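Local coordinates for substrate binding periplasmic protein (Ralstonia solanacearum, PDB 3LOP) that probably binds leucine or a related small molecule in the periplasm, as substrate-binding proteins of bacterial uptake systems do, and holds leucine in this crystal, at residues I6-S11 with N73-L78; R48-D53 with R66-V71. All coordinates share one frame; numbering follows the deposited sequence.

Contact 1. Residues I6-S11 with N73-L78; sequences ISVIQS and NPVALL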
loop_
_atom_site.group_PDB
_atom_site.type_symbol
_atom_site.label_atom_id
_atom_site.label_comp_id
_atom_site.label_asym_id
_atom_site.label_seq_id
_atom_site.Cartn_x
_atom_site.Cartn_y
_atom_site.Cartn_z
ATOM N N ILE A 6 -1.255 24.611 7.413
ATOM C CA ILE A 6 -1.911 23.423 7.944
ATOM C C ILE A 6 -0.896 22.318 7.679
ATOM O O ILE A 6 -0.542 22.061 6.528
ATOM C CB ILE A 6 -3.219 23.108 7.194
ATOM C CG1 ILE A 6 -4.226 24.239 7.413
ATOM C CG2 ILE A 6 -3.783 21.775 7.678
ATOM C CD1 ILE A 6 -5.514 24.074 6.636
ATOM N N SER A 7 -0.419 21.676 8.736
ATOM C CA SER A 7 0.585 20.632 8.579
ATOM C C SER A 7 0.065 19.208 8.593
ATOM O O SER A 7 -0.906 18.884 9.279
ATOM C CB SER A 7 1.668 20.782 9.650
ATOM O OG SER A 7 2.411 21.975 9.457
ATOM N N VAL A 8 0.740 18.369 7.814
ATOM C CA VAL A 8 0.432 16.950 7.698
ATOM C C VAL A 8 1.783 16.248 7.802
ATOM O O VAL A 8 2.782 16.744 7.279
ATOM C CB VAL A 8 -0.214 16.628 6.329
ATOM C CG1 VAL A 8 -0.442 15.128 6.195
ATOM C CG2 VAL A 8 -1.533 17.376 6.191
ATOM N N ILE A 9 1.829 15.109 8.483
ATOM C CA ILE A 9 3.098 14.399 8.627
ATOM C C ILE A 9 3.104 12.993 8.038
ATOM O O ILE A 9 2.058 12.388 7.810
ATOM C CB ILE A 9 3.528 14.302 10.111
ATOM C CG1 ILE A 9 2.473 13.553 10.925
ATOM C CG2 ILE A 9 3.751 15.702 10.681
ATOM C CD1 ILE A 9 2.918 13.238 12.345
ATOM N N GLN A 10 4.308 12.493 7.788
ATOM C CA GLN A 10 4.513 11.156 7.249
ATOM C C GLN A 10 5.767 10.555 7.862
ATOM O O GLN A 10 6.778 11.237 8.009
ATOM C CB GLN A 10 4.737 11.177 5.732
ATOM C CG GLN A 10 3.521 11.338 4.851
ATOM C CD GLN A 10 3.878 11.123 3.391
ATOM O OE1 GLN A 10 4.847 11.694 2.892
ATOM N NE2 GLN A 10 3.103 10.295 2.700
ATOM N N SER A 11 5.689 9.282 8.232
ATOM C CA SER A 11 6.850 8.562 8.735
ATOM C C SER A 11 6.875 7.363 7.813
ATOM O O SER A 11 5.902 6.619 7.736
ATOM C CB SER A 11 6.673 8.090 10.181
ATOM O OG SER A 11 7.843 7.396 10.608
ATOM N N ASN A 73 2.771 20.318 14.841
ATOM C CA ASN A 73 1.351 20.675 14.922
ATOM C C ASN A 73 0.537 20.137 13.741
ATOM O O ASN A 73 -0.209 20.880 13.104
ATOM C CB ASN A 73 1.191 22.198 14.969
ATOM C CG ASN A 73 2.015 22.839 16.066
ATOM O OD1 ASN A 73 1.823 22.560 17.249
ATOM N ND2 ASN A 73 2.942 23.705 15.676
ATOM N N PRO A 74 0.663 18.839 13.437
ATOM C CA PRO A 74 -0.088 18.271 12.315
ATOM C C PRO A 74 -1.549 17.979 12.635
ATOM O O PRO A 74 -1.912 17.771 13.793
ATOM C CB PRO A 74 0.679 16.995 12.014
ATOM C CG PRO A 74 1.050 16.536 13.382
ATOM C CD PRO A 74 1.537 17.818 14.045
ATOM N N VAL A 75 -2.386 17.961 11.602
ATOM C CA VAL A 75 -3.797 17.651 11.784
ATOM C C VAL A 75 -4.036 16.183 11.450
ATOM O O VAL A 75 -5.088 15.632 11.758
ATOM C CB VAL A 75 -4.703 18.530 10.889
ATOM C CG1 VAL A 75 -4.552 19.988 11.288
ATOM C CG2 VAL A 75 -4.355 18.328 9.416
ATOM N N ALA A 76 -3.048 15.549 10.827
ATOM C CA ALA A 76 -3.167 14.145 10.461
ATOM C C ALA A 76 -1.834 13.551 10.022
ATOM O O ALA A 76 -0.879 14.278 9.732
ATOM C CB ALA A 76 -4.199 13.980 9.343
ATOM N N LEU A 77 -1.794 12.221 9.991
ATOM C CA LEU A 77 -0.632 11.431 9.583
ATOM C C LEU A 77 -1.027 10.659 8.320
ATOM O O LEU A 77 -2.149 10.159 8.223
ATOM C CB LEU A 77 -0.258 10.449 10.699
ATOM C CG LEU A 77 0.780 9.352 10.431
ATOM C CD1 LEU A 77 2.160 9.963 10.206
ATOM C CD2 LEU A 77 0.816 8.412 11.622
ATOM N N LEU A 78 -0.107 10.556 7.363
ATOM C CA LEU A 78 -0.371 9.861 6.101
ATOM C C LEU A 78 0.529 8.675 5.780
ATOM O O LEU A 78 1.713 8.663 6.113
ATOM C CB LEU A 78 -0.241 10.833 4.923
ATOM C CG LEU A 78 -1.335 11.831 4.558
ATOM C CD1 LEU A 78 -0.813 12.755 3.457
ATOM C CD2 LEU A 78 -2.575 11.086 4.081
HETATM O O HOH W 1 -1.533 22.263 11.292
#
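Ile9 meets Pro74 and Leu77 with both its branches. Its CG2 lies 3.6 Å from Pro74 CB, while CG1, set between the backbone N and the carbonyl carbon (chi1 60°), comes 3.7 Å from Leu77 CD1. CD1 of Ile9 also reaches the Pro74 ring at CG, so the proline, the isoleucine and the leucine form one apolar row. On the opposite face of the sheet Val8 CG1 packs 3.6 Å from Leu78 CD1, and the methylene CG of Gln10 rests on Leu78 CB. Nearer the start of the strand, Ile6 CG2 touches Val75 CG2 at 3.9 Å.

Three backbone bonds join the strands, which are paired in parallel at Ile9 and Leu77. Val75 N gives to Ser7 O at 2.9 Å. Ile9 N gives to Ala76 O at 3.1 Å, and Leu78 N to Ile9 O at 2.9 Å. The chain turns a corner at Val75, and the buried Ala76 N just after it has no partner in the model. Before the corner a water takes the place of a direct bond, accepting from Ser7 N and donating to Asn73 O. Ser7 OG is bonded to Arg48 NE, and Ser11 OG to Asp54 and Asn64.

The two are adjacent inner strands of a parallel sheet characteristic of periplasmic binding protein lobes. Helix 58-71 lies over the Ile9 and Leu77 face, with Val65 on Leu77; helix 284-303 lies over the other, with Leu296 against Val8, Ala76 and Leu78. Strand 47-53 bonds to the far edge of strand 6-12.

Contact 2. Residues R48-D53 with R66-V71; sequences RLVARD and RDMARV. With EDO (1,2-ethanediol), chain C.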
loop_
_atom_site.group_PDB
_atom_site.type_symbol
_atom_site.label_atom_id
_atom_site.label_comp_id
_atom_site.label_asym_id
_atom_site.label_seq_id
_atom_site.Cartn_x
_atom_site.Cartn_y
_atom_site.Cartn_z
ATOM N N ARG A 48 1.390 22.098 4.477
ATOM C CA ARG A 48 2.795 21.754 4.627
ATOM C C ARG A 48 2.904 20.288 5.000
ATOM O O ARG A 48 2.344 19.855 6.005
ATOM C CB ARG A 48 3.459 22.596 5.722
ATOM C CG ARG A 48 4.939 22.264 5.895
ATOM C CD ARG A 48 5.590 22.985 7.067
ATOM N NE ARG A 48 5.048 22.558 8.354
ATOM C CZ ARG A 48 5.692 22.679 9.510
ATOM N NH1 ARG A 48 6.906 23.213 9.541
ATOM N NH2 ARG A 48 5.125 22.267 10.635
ATOM N N LEU A 49 3.613 19.525 4.177
ATOM C CA LEU A 49 3.819 18.107 4.442
ATOM C C LEU A 49 5.221 17.924 4.991
ATOM O O LEU A 49 6.198 18.332 4.363
ATOM C CB LEU A 49 3.661 17.283 3.163
ATOM C CG LEU A 49 4.074 15.810 3.272
ATOM C CD1 LEU A 49 3.191 15.087 4.281
ATOM C CD2 LEU A 49 3.962 15.152 1.905
ATOM N N VAL A 50 5.314 17.323 6.172
ATOM C CA VAL A 50 6.596 17.070 6.812
ATOM C C VAL A 50 6.779 15.557 6.854
ATOM O O VAL A 50 5.913 14.833 7.343
ATOM C CB VAL A 50 6.623 17.631 8.252
ATOM C CG1 VAL A 50 8.005 17.448 8.861
ATOM C CG2 VAL A 50 6.241 19.105 8.244
ATOM N N ALA A 51 7.904 15.080 6.338
ATOM C CA ALA A 51 8.171 13.649 6.317
ATOM C C ALA A 51 9.435 13.309 7.092
ATOM O O ALA A 51 10.302 14.160 7.282
ATOM C CB ALA A 51 8.303 13.167 4.874
ATOM N N ARG A 52 9.526 12.067 7.556
ATOM C CA ARG A 52 10.706 11.625 8.284
ATOM C C ARG A 52 10.951 10.153 8.015
ATOM O O ARG A 52 10.033 9.331 8.028
ATOM C CB ARG A 52 10.565 11.869 9.790
ATOM C CG ARG A 52 11.880 11.702 10.556
ATOM C CD ARG A 52 11.801 12.334 11.934
ATOM N NE ARG A 52 11.580 13.772 11.828
ATOM C CZ ARG A 52 11.236 14.553 12.845
ATOM N NH1 ARG A 52 11.077 14.038 14.053
ATOM N NH2 ARG A 52 11.020 15.846 12.644
ATOM N N ASP A 53 12.212 9.841 7.757
ATOM C CA ASP A 53 12.652 8.487 7.461
ATOM C C ASP A 53 12.628 7.622 8.720
ATOM O O ASP A 53 13.169 8.017 9.750
ATOM C CB ASP A 53 14.077 8.576 6.897
ATOM C CG ASP A 53 14.626 7.245 6.414
ATOM O OD1 ASP A 53 13.891 6.237 6.371
ATOM O OD2 ASP A 53 15.823 7.221 6.059
ATOM N N ARG A 66 5.482 10.307 17.294
ATOM C CA ARG A 66 5.323 11.022 18.556
ATOM C C ARG A 66 6.041 12.372 18.491
ATOM O O ARG A 66 5.474 13.399 18.866
ATOM C CB ARG A 66 5.873 10.195 19.720
ATOM C CG ARG A 66 5.841 10.932 21.049
ATOM C CD ARG A 66 6.117 10.010 22.224
ATOM N NE ARG A 66 4.963 9.173 22.540
ATOM C CZ ARG A 66 4.975 7.844 22.532
ATOM N NH1 ARG A 66 6.087 7.191 22.220
ATOM N NH2 ARG A 66 3.877 7.169 22.843
ATOM N N ASP A 67 7.283 12.369 18.012
ATOM C CA ASP A 67 8.048 13.609 17.900
ATOM C C ASP A 67 7.380 14.617 16.969
ATOM O O ASP A 67 7.210 15.785 17.328
ATOM C CB ASP A 67 9.468 13.334 17.380
ATOM C CG ASP A 67 10.323 12.563 18.359
ATOM O OD1 ASP A 67 10.088 12.658 19.582
ATOM O OD2 ASP A 67 11.259 11.858 17.903
HETATM N N MSE A 68 7.001 14.182 15.772
HETATM C CA MSE A 68 6.371 15.087 14.822
HETATM C C MSE A 68 4.996 15.589 15.281
HETATM O O MSE A 68 4.618 16.727 15.000
HETATM C CB MSE A 68 6.270 14.432 13.423
HETATM C CG MSE A 68 7.476 14.761 12.484
HETATM SE SE MSE A 68 7.433 13.999 10.706
HETATM C CE MSE A 68 7.343 12.358 11.398
ATOM N N ALA A 69 4.256 14.753 16.000
ATOM C CA ALA A 69 2.934 15.152 16.476
ATOM C C ALA A 69 3.028 16.295 17.478
ATOM O O ALA A 69 2.096 17.084 17.627
ATOM C CB ALA A 69 2.224 13.966 17.113
ATOM N N ARG A 70 4.162 16.381 18.162
ATOM C CA ARG A 70 4.363 17.414 19.169
ATOM C C ARG A 70 4.990 18.697 18.645
ATOM O O ARG A 70 4.643 19.790 19.091
ATOM C CB ARG A 70 5.221 16.856 20.301
ATOM C CG ARG A 70 4.580 15.679 21.007
ATOM C CD ARG A 70 5.445 15.160 22.133
ATOM N NE ARG A 70 4.789 14.067 22.841
ATOM C CZ ARG A 70 5.259 13.502 23.946
ATOM N NH1 ARG A 70 6.399 13.926 24.479
ATOM N NH2 ARG A 70 4.585 12.518 24.524
ATOM N N VAL A 71 5.905 18.564 17.693
ATOM C CA VAL A 71 6.607 19.718 17.145
ATOM C C VAL A 71 6.013 20.340 15.884
ATOM O O VAL A 71 6.036 21.563 15.724
ATOM C CB VAL A 71 8.083 19.358 16.850
ATOM C CG1 VAL A 71 8.802 20.551 16.234
ATOM C CG2 VAL A 71 8.775 18.922 18.132
HETATM C C1 EDO C . 3.509 20.385 0.332
HETATM O O1 EDO C . 4.242 19.257 -0.152
HETATM C C2 EDO C . 4.476 21.416 0.900
HETATM O O2 EDO C . 5.065 20.904 2.092
HETATM O O HOH W 2 5.920 23.478 13.364
HETATM O O HOH W 3 12.030 11.456 15.232
#
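Met68, modelled as selenomethionine, and Arg52 join the helix of a beta-alpha-beta crossover to the strand that leads into it. Their side chains slide past each other in opposite directions. Met68 CE lies 3.6 Å from Arg52 CB, and Met68 CG sits 3.6 Å above the plane of the Arg52 guanidinium, displaced toward its rim on the NH2 side. The terminal methyl gets there through a bend at the end of the chain (chi3 -58°), which brings CE back against the arginine's CB. The selenium also faces the strand at Val50, with SE 4.0 Å from Val50 CG1.

Strand 47-53 is an outer strand of the parallel sheet, and helix 58-71 runs back over it, segments 48-53 and 66-71 being 154° apart in direction, before the chain re-enters the sheet as strand 74-78, two places along. Strand 6-12 fills the place between, and Met68 touches Ile9 there as well, so one side chain spans two adjacent strands.

At the solvent side the contact turns polar. Arg52 NH1 and Asp67 OD2 are 4.4 Å apart, beyond a salt bridge, with guanidinium and carboxylate planes 41° from each other. A water bridges them, accepting from Arg52 NH1 at 3.0 Å and donating to Asp67 OD2 at 2.8 Å; it lies in the guanidinium plane, at the edge. A second water links Arg48 NH2 to Val71 O near the helix end, while Val50 CG2 lies over one face of the Arg48 guanidinium. An ethanediol, probably from the crystallisation liquor, accepts from Leu49 N at 2.9 Å through its O2 and also bonds to Asp34.

In the fold
The chain enters the sheet with strand 6-12, passes through helix 19-38 and returns as the outer strand 47-53, bonded to 6-12 through pairs such as Val8 O with Val50 N. Helix 58-71 follows, and contact 2 closes the short loop from that strand to the helix. Just beyond, strand 74-78 settles on the other side of 6-12, and contact 1 closes the larger loop, inside which contact 2 is nested. The centres of the two contacts are about 6 Å apart, and Pro74 CD packs on Met68 O where helix gives way to strand. Together they join three neighbouring strands and the helix on one face of the sheet.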